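Local coordinates for 3-oxoacyl-(Acyl-carrier protein) synthase (Burkholderia xenovorans, PDB 4EFI) that probably acts as a 3-oxoacyl-[acyl-carrier-protein] synthase, a thiolase-fold acyltransferase of the KAS III family that would carry out condensation in fatty acid synthesis, at residues A20-S28 with L69-L77; W59-C70 with A153-M161. All blocks are in the same frame, centred on the assembly; numbering follows the deposited sequence. Where two conformers were deposited one is given.

How the contacts relate
Both contacts seat the helix 66-81 on the same mixed sheet, through two different strands. Contact 1 lays 69-77 over strand 17-26 in a deeply buried, almost wholly apolar interface of methyls, methylenes and a thiol. Contact 2 uses the first turn of the helix and the loop before it, against the end of strand 149-156 and the 3-10 turn that follows; it is apolar beside the sheet but becomes polar and watery towards the surface, where a lysine and four waters join the two segments. L69 takes part in both, while C70, one residue on, turns to strand 149-156 alone; P27 of contact 1 packs on the backbone of W59 and A60, so the two sites are continuous.

Contact 1 of 2, residues A20-S28 with L69-L77; sequences AGVVSCVPS and LCRKAGEKL
V23 and C25 project from strand 20-26 onto helix 69-77, an alpha-on-beta layer of the thiolase fold in which the helix lies across one face of a mixed sheet. The two short axes approach to 7.0 Å, with their directions 140° apart. Residues V22, S24 and V26 point to the other face, where helix 305-313 packs and S24 OG bonds to T311.

V23 can be followed outward. Its CB sits 3.6 Å from A73 O. There the side chain forks: CG1, anti to the backbone N (chi1 175°), reaches A73 on one hand and the CB and CG methylenes of K76 on the other, while V23 CG2 lies 3.7 Å from L77 CA and also meets L77 CB. The V23 and L77 side chains run alongside one another, pointing opposite ways. L77 carries its CD1 back along the strand to G21, lying over the peptide group at 3.6 Å from G21 C; G21, lacking a side chain, leaves room for this methyl.

A73 is the point where helix and strand come nearest, its CA 5.2 Å from that of C25. Its methyl sits between the two inward side chains, A73 CB touching V23 O at 3.4 Å. The small side chain thus lets the backbones close up. C25 rests its CB on the helix backbone, near L69 O and A73 N. With chi1 at 180°, its sulfur is swung toward the K72 CB methylene and the CD2 methyl of L69. K72 then runs on extended, away from the strand. At the far end P27 crosses L69 at about a right angle, and P27 CD rests 4.1 Å from L69 CD2.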
# COMPACT_ATOMS: atom_id res chain seq x y z
N ALA A 20 9.30 13.99 -0.19
CA ALA A 20 9.32 15.21 0.60
C ALA A 20 8.47 15.15 1.87
O ALA A 20 8.63 15.99 2.76
CB ALA A 20 8.86 16.38 -0.28
N GLY A 21 7.55 14.20 1.97
CA GLY A 21 6.67 14.09 3.13
C GLY A 21 5.67 12.99 2.91
O GLY A 21 5.40 12.64 1.74
N VAL A 22 5.12 12.44 3.99
CA VAL A 22 4.10 11.38 3.90
C VAL A 22 3.11 11.57 5.06
O VAL A 22 3.53 11.73 6.21
CB VAL A 22 4.70 9.97 4.05
CG1 VAL A 22 3.63 8.89 3.81
CG2 VAL A 22 5.89 9.74 3.14
N VAL A 23 1.82 11.61 4.76
CA VAL A 23 0.81 11.61 5.81
C VAL A 23 -0.19 10.48 5.55
O VAL A 23 -0.63 10.26 4.40
CB VAL A 23 0.05 12.94 5.89
CG1 VAL A 23 -1.09 12.89 6.90
CG2 VAL A 23 1.00 14.07 6.24
N SER A 24 -0.59 9.80 6.61
CA SER A 24 -1.64 8.77 6.55
C SER A 24 -2.85 9.26 7.31
O SER A 24 -2.70 9.92 8.35
CB SER A 24 -1.17 7.47 7.18
OG SER A 24 -0.02 6.96 6.55
N CYS A 25 -4.03 8.90 6.84
CA CYS A 25 -5.29 9.18 7.53
C CYS A 25 -6.07 7.88 7.65
O CYS A 25 -6.34 7.18 6.64
CB CYS A 25 -6.12 10.21 6.77
SG CYS A 25 -7.71 10.58 7.58
N VAL A 26 -6.45 7.52 8.86
CA VAL A 26 -7.24 6.33 9.14
C VAL A 26 -8.61 6.71 9.69
O VAL A 26 -8.76 7.74 10.34
CB VAL A 26 -6.54 5.37 10.12
CG1 VAL A 26 -5.28 4.83 9.50
CG2 VAL A 26 -6.24 6.04 11.49
N PRO A 27 -9.63 5.88 9.45
CA PRO A 27 -10.92 6.10 10.12
C PRO A 27 -10.74 6.14 11.62
O PRO A 27 -9.98 5.39 12.20
CB PRO A 27 -11.75 4.88 9.66
CG PRO A 27 -11.17 4.53 8.34
CD PRO A 27 -9.68 4.75 8.52
N SER A 28 -11.50 7.02 12.27
CA SER A 28 -11.51 7.08 13.72
C SER A 28 -12.24 5.89 14.34
O SER A 28 -12.01 5.61 15.51
CB SER A 28 -12.14 8.39 14.21
OG SER A 28 -13.48 8.49 13.81
N LEU A 69 -10.15 9.75 2.62
CA LEU A 69 -9.01 9.55 3.50
C LEU A 69 -7.78 10.17 2.90
O LEU A 69 -7.00 10.84 3.60
CB LEU A 69 -8.78 8.05 3.75
CG LEU A 69 -9.90 7.30 4.48
CD1 LEU A 69 -9.65 5.81 4.51
CD2 LEU A 69 -10.07 7.84 5.90
N CYS A 70 -7.56 9.96 1.61
CA CYS A 70 -6.44 10.59 0.92
C CYS A 70 -6.56 12.10 0.88
O CYS A 70 -5.54 12.78 1.02
CB CYS A 70 -6.30 10.07 -0.51
SG CYS A 70 -5.82 8.30 -0.61
N ARG A 71 -7.76 12.65 0.72
CA ARG A 71 -7.94 14.11 0.73
C ARG A 71 -7.51 14.68 2.08
O ARG A 71 -6.77 15.67 2.15
CB ARG A 71 -9.41 14.51 0.49
CG ARG A 71 -9.61 16.04 0.45
CD ARG A 71 -11.05 16.49 0.48
NE ARG A 71 -11.76 16.01 1.65
CZ ARG A 71 -12.69 15.04 1.66
NH1 ARG A 71 -13.09 14.41 0.56
NH2 ARG A 71 -13.23 14.70 2.82
N LYS A 72 -7.96 14.08 3.18
CA LYS A 72 -7.61 14.59 4.51
C LYS A 72 -6.11 14.47 4.76
O LYS A 72 -5.47 15.39 5.28
CB LYS A 72 -8.40 13.81 5.57
CG LYS A 72 -9.89 14.10 5.49
CD LYS A 72 -10.70 13.16 6.37
CE LYS A 72 -12.18 13.56 6.39
NZ LYS A 72 -13.04 12.37 6.58
N ALA A 73 -5.50 13.36 4.35
CA ALA A 73 -4.05 13.21 4.46
C ALA A 73 -3.35 14.28 3.63
O ALA A 73 -2.37 14.87 4.07
CB ALA A 73 -3.62 11.81 4.00
N GLY A 74 -3.89 14.54 2.44
CA GLY A 74 -3.32 15.52 1.53
C GLY A 74 -3.37 16.93 2.09
O GLY A 74 -2.41 17.70 1.97
N GLU A 75 -4.49 17.31 2.69
CA GLU A 75 -4.61 18.62 3.32
C GLU A 75 -3.57 18.80 4.40
O GLU A 75 -2.93 19.86 4.49
CB GLU A 75 -6.02 18.80 3.89
CG GLU A 75 -7.05 18.95 2.77
CD GLU A 75 -8.50 18.87 3.21
OE1 GLU A 75 -8.82 18.18 4.19
OE2 GLU A 75 -9.33 19.50 2.51
N LYS A 76 -3.39 17.79 5.23
CA LYS A 76 -2.42 17.87 6.31
C LYS A 76 -1.00 17.93 5.75
O LYS A 76 -0.16 18.69 6.25
CB LYS A 76 -2.61 16.66 7.25
CG LYS A 76 -1.65 16.57 8.40
CD LYS A 76 -1.92 17.63 9.44
CE LYS A 76 -1.06 17.41 10.67
NZ LYS A 76 -1.50 18.30 11.79
N LEU A 77 -0.72 17.13 4.73
CA LEU A 77 0.59 17.11 4.11
C LEU A 77 0.95 18.46 3.48
O LEU A 77 2.04 19.00 3.70
CB LEU A 77 0.61 16.03 3.04
CG LEU A 77 1.86 15.91 2.15
CD1 LEU A 77 3.08 15.46 2.93
CD2 LEU A 77 1.59 14.95 0.99

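Contact 2 of 2, residues W59-C70 with A153-M161; sequences WADAQTSAGDLC and AVGDTISKM
W59 presents one face of its indole to S159, whose CB lies over the five-membered ring in a CH-pi contact, 3.8 Å from the centroid and 18° off the ring normal. The ring nitrogen bonds to F173 O. S159 OG, rotated between its own backbone N and carbonyl carbon, bonds to D175, which also accepts from A60 N; a water bridges this hydroxyl to A60 O.

K160 reaches across beside the 61-64 turn. Its chain bends at chi4 (-78°), bringing K160 NZ to T64 O at 2.9 Å, tilted 35° from the carbonyl plane. NZ is held by two carbonyls of the type I beta turn D61-T64, the D61 one weakly, and by two waters that pass it on to A60 O and A62 O. T64 OG1 ties the turn internally to D61 OD1, 2.6 Å away.

Next comes the capping box that starts helix 66-81: S65 OG accepts from D68 N and is also hydrogen-bonded to N99 OD1, and D68 OD2 receives S65 N from above the carboxylate plane. This helix start in the thiolase fold sits against the end of strand 149-156. T157 wedges its CG2 methyl between A60 CB and A66 N, 3.6 Å from the latter; the L69 side chain crosses that of T157 obliquely, its CD1 touching the same methyl. On T157's other branch, OG1 shares a water with A66 N. The A66 methyl lies against the backbone of D156, A66 CB 3.7 Å from D156 N. One turn on, C70 CB meets A153 CB at 3.9 Å, with SG laid along the strand backbone towards V154 N and G155 N.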
# COMPACT_ATOMS: atom_id res chain seq x y z
N TRP A 59 -12.10 0.88 10.48
CA TRP A 59 -13.04 0.68 9.38
C TRP A 59 -13.77 1.98 9.04
O TRP A 59 -14.35 2.64 9.90
CB TRP A 59 -14.08 -0.38 9.72
CG TRP A 59 -13.62 -1.81 9.58
CD1 TRP A 59 -12.41 -2.26 9.11
CD2 TRP A 59 -14.40 -2.96 9.90
NE1 TRP A 59 -12.41 -3.64 9.13
CE2 TRP A 59 -13.62 -4.09 9.60
CE3 TRP A 59 -15.69 -3.14 10.39
CZ2 TRP A 59 -14.08 -5.39 9.80
CZ3 TRP A 59 -16.16 -4.44 10.59
CH2 TRP A 59 -15.35 -5.54 10.29
N ALA A 60 -13.75 2.32 7.75
CA ALA A 60 -14.46 3.48 7.23
C ALA A 60 -15.96 3.32 7.36
O ALA A 60 -16.50 2.24 7.13
CB ALA A 60 -14.10 3.65 5.76
N ASP A 61 -16.65 4.39 7.70
CA ASP A 61 -18.11 4.34 7.64
C ASP A 61 -18.63 4.51 6.21
O ASP A 61 -17.85 4.71 5.29
CB ASP A 61 -18.73 5.36 8.60
CG ASP A 61 -18.29 6.79 8.34
OD1 ASP A 61 -17.96 7.16 7.19
OD2 ASP A 61 -18.30 7.59 9.30
N ALA A 62 -19.94 4.41 6.01
CA ALA A 62 -20.48 4.39 4.65
C ALA A 62 -20.15 5.65 3.85
O ALA A 62 -19.91 5.60 2.64
CB ALA A 62 -21.99 4.14 4.67
N GLN A 63 -20.09 6.78 4.52
CA GLN A 63 -19.81 8.04 3.84
C GLN A 63 -18.33 8.36 3.64
O GLN A 63 -18.00 9.42 3.10
CB GLN A 63 -20.44 9.21 4.59
CG GLN A 63 -19.84 9.45 5.98
CD GLN A 63 -20.68 8.82 7.08
OE1 GLN A 63 -21.14 7.68 6.96
NE2 GLN A 63 -20.88 9.56 8.16
N THR A 64 -17.44 7.51 4.12
CA THR A 64 -16.01 7.74 4.01
C THR A 64 -15.38 6.78 2.99
O THR A 64 -15.43 5.56 3.15
CB THR A 64 -15.30 7.50 5.35
OG1 THR A 64 -15.83 8.41 6.33
CG2 THR A 64 -13.82 7.71 5.27
N SER A 65 -14.78 7.35 1.97
CA SER A 65 -14.11 6.57 0.93
C SER A 65 -12.60 6.70 1.05
O SER A 65 -12.07 7.55 1.76
CB SER A 65 -14.55 7.05 -0.45
OG SER A 65 -13.99 8.34 -0.69
N ALA A 66 -11.90 5.89 0.25
CA ALA A 66 -10.45 5.99 0.12
C ALA A 66 -10.06 7.38 -0.35
O ALA A 66 -9.11 7.97 0.16
CB ALA A 66 -9.94 4.93 -0.84
N GLY A 67 -10.82 7.93 -1.30
CA GLY A 67 -10.60 9.29 -1.75
C GLY A 67 -10.69 10.29 -0.61
O GLY A 67 -9.95 11.29 -0.57
N ASP A 68 -11.66 10.12 0.27
CA ASP A 68 -11.82 11.04 1.40
C ASP A 68 -10.60 10.96 2.34
O ASP A 68 -10.12 11.98 2.84
CB ASP A 68 -13.07 10.73 2.22
CG ASP A 68 -14.38 10.95 1.49
OD1 ASP A 68 -14.46 11.91 0.66
OD2 ASP A 68 -15.32 10.18 1.75
N LEU A 69 -10.15 9.75 2.62
CA LEU A 69 -9.01 9.55 3.50
C LEU A 69 -7.78 10.17 2.90
O LEU A 69 -7.00 10.84 3.60
CB LEU A 69 -8.78 8.05 3.75
CG LEU A 69 -9.90 7.30 4.48
CD1 LEU A 69 -9.65 5.81 4.51
CD2 LEU A 69 -10.07 7.84 5.90
N CYS A 70 -7.56 9.96 1.61
CA CYS A 70 -6.44 10.59 0.92
C CYS A 70 -6.56 12.10 0.88
O CYS A 70 -5.54 12.78 1.02
CB CYS A 70 -6.30 10.07 -0.51
SG CYS A 70 -5.82 8.30 -0.61
N ALA A 153 -1.64 9.73 -4.02
CA ALA A 153 -2.76 9.43 -3.14
C ALA A 153 -2.98 7.93 -3.21
O ALA A 153 -3.46 7.41 -4.22
CB ALA A 153 -4.00 10.18 -3.62
N VAL A 154 -2.58 7.20 -2.17
CA VAL A 154 -2.56 5.75 -2.19
C VAL A 154 -3.40 5.28 -1.01
O VAL A 154 -3.07 5.56 0.15
CB VAL A 154 -1.13 5.19 -2.13
CG1 VAL A 154 -1.17 3.64 -2.17
CG2 VAL A 154 -0.30 5.77 -3.27
N GLY A 155 -4.53 4.63 -1.29
CA GLY A 155 -5.45 4.32 -0.20
C GLY A 155 -6.50 3.31 -0.62
O GLY A 155 -6.71 3.05 -1.81
N ASP A 156 -7.18 2.75 0.37
CA ASP A 156 -8.21 1.76 0.09
C ASP A 156 -9.15 1.67 1.28
O ASP A 156 -8.75 1.94 2.43
CB ASP A 156 -7.59 0.37 -0.13
CG ASP A 156 -7.67 -0.11 -1.57
OD1 ASP A 156 -8.54 0.31 -2.35
OD2 ASP A 156 -6.82 -0.95 -1.92
N THR A 157 -10.37 1.24 1.01
CA THR A 157 -11.29 0.83 2.08
C THR A 157 -11.74 -0.60 1.75
O THR A 157 -12.89 -0.85 1.39
CB THR A 157 -12.51 1.76 2.24
OG1 THR A 157 -13.26 1.78 1.03
CG2 THR A 157 -12.08 3.18 2.57
N ILE A 158 -10.83 -1.56 1.87
CA ILE A 158 -11.15 -2.94 1.53
C ILE A 158 -12.24 -3.49 2.43
O ILE A 158 -12.93 -4.45 2.07
CB ILE A 158 -9.92 -3.88 1.59
CG1 ILE A 158 -8.90 -3.45 0.54
CG2 ILE A 158 -10.31 -5.36 1.45
CD1 ILE A 158 -9.41 -3.43 -0.88
N SER A 159 -12.44 -2.90 3.61
CA SER A 159 -13.52 -3.37 4.48
C SER A 159 -14.88 -3.39 3.75
O SER A 159 -15.74 -4.22 4.07
CB SER A 159 -13.63 -2.52 5.75
OG SER A 159 -14.12 -1.25 5.41
N LYS A 160 -15.04 -2.53 2.75
CA LYS A 160 -16.31 -2.40 2.04
C LYS A 160 -16.56 -3.55 1.05
O LYS A 160 -17.63 -3.65 0.46
CB LYS A 160 -16.34 -1.07 1.29
CG LYS A 160 -16.36 0.18 2.17
CD LYS A 160 -16.51 1.43 1.28
CE LYS A 160 -16.07 2.71 1.96
NZ LYS A 160 -17.11 3.20 2.90
N MET A 161 -15.53 -4.36 0.83
CA MET A 161 -15.62 -5.52 -0.09
C MET A 161 -15.51 -6.87 0.60
O MET A 161 -15.35 -7.90 -0.07
CB MET A 161 -14.56 -5.41 -1.17
CG MET A 161 -14.86 -4.30 -2.17
SD MET A 161 -13.87 -4.37 -3.65
CE MET A 161 -12.31 -4.51 -2.83
O HOH W 1 -16.42 -0.53 6.51
O HOH W 2 -18.09 1.41 4.80
O HOH W 3 -19.37 3.42 0.99
O HOH W 4 -13.42 3.78 -0.87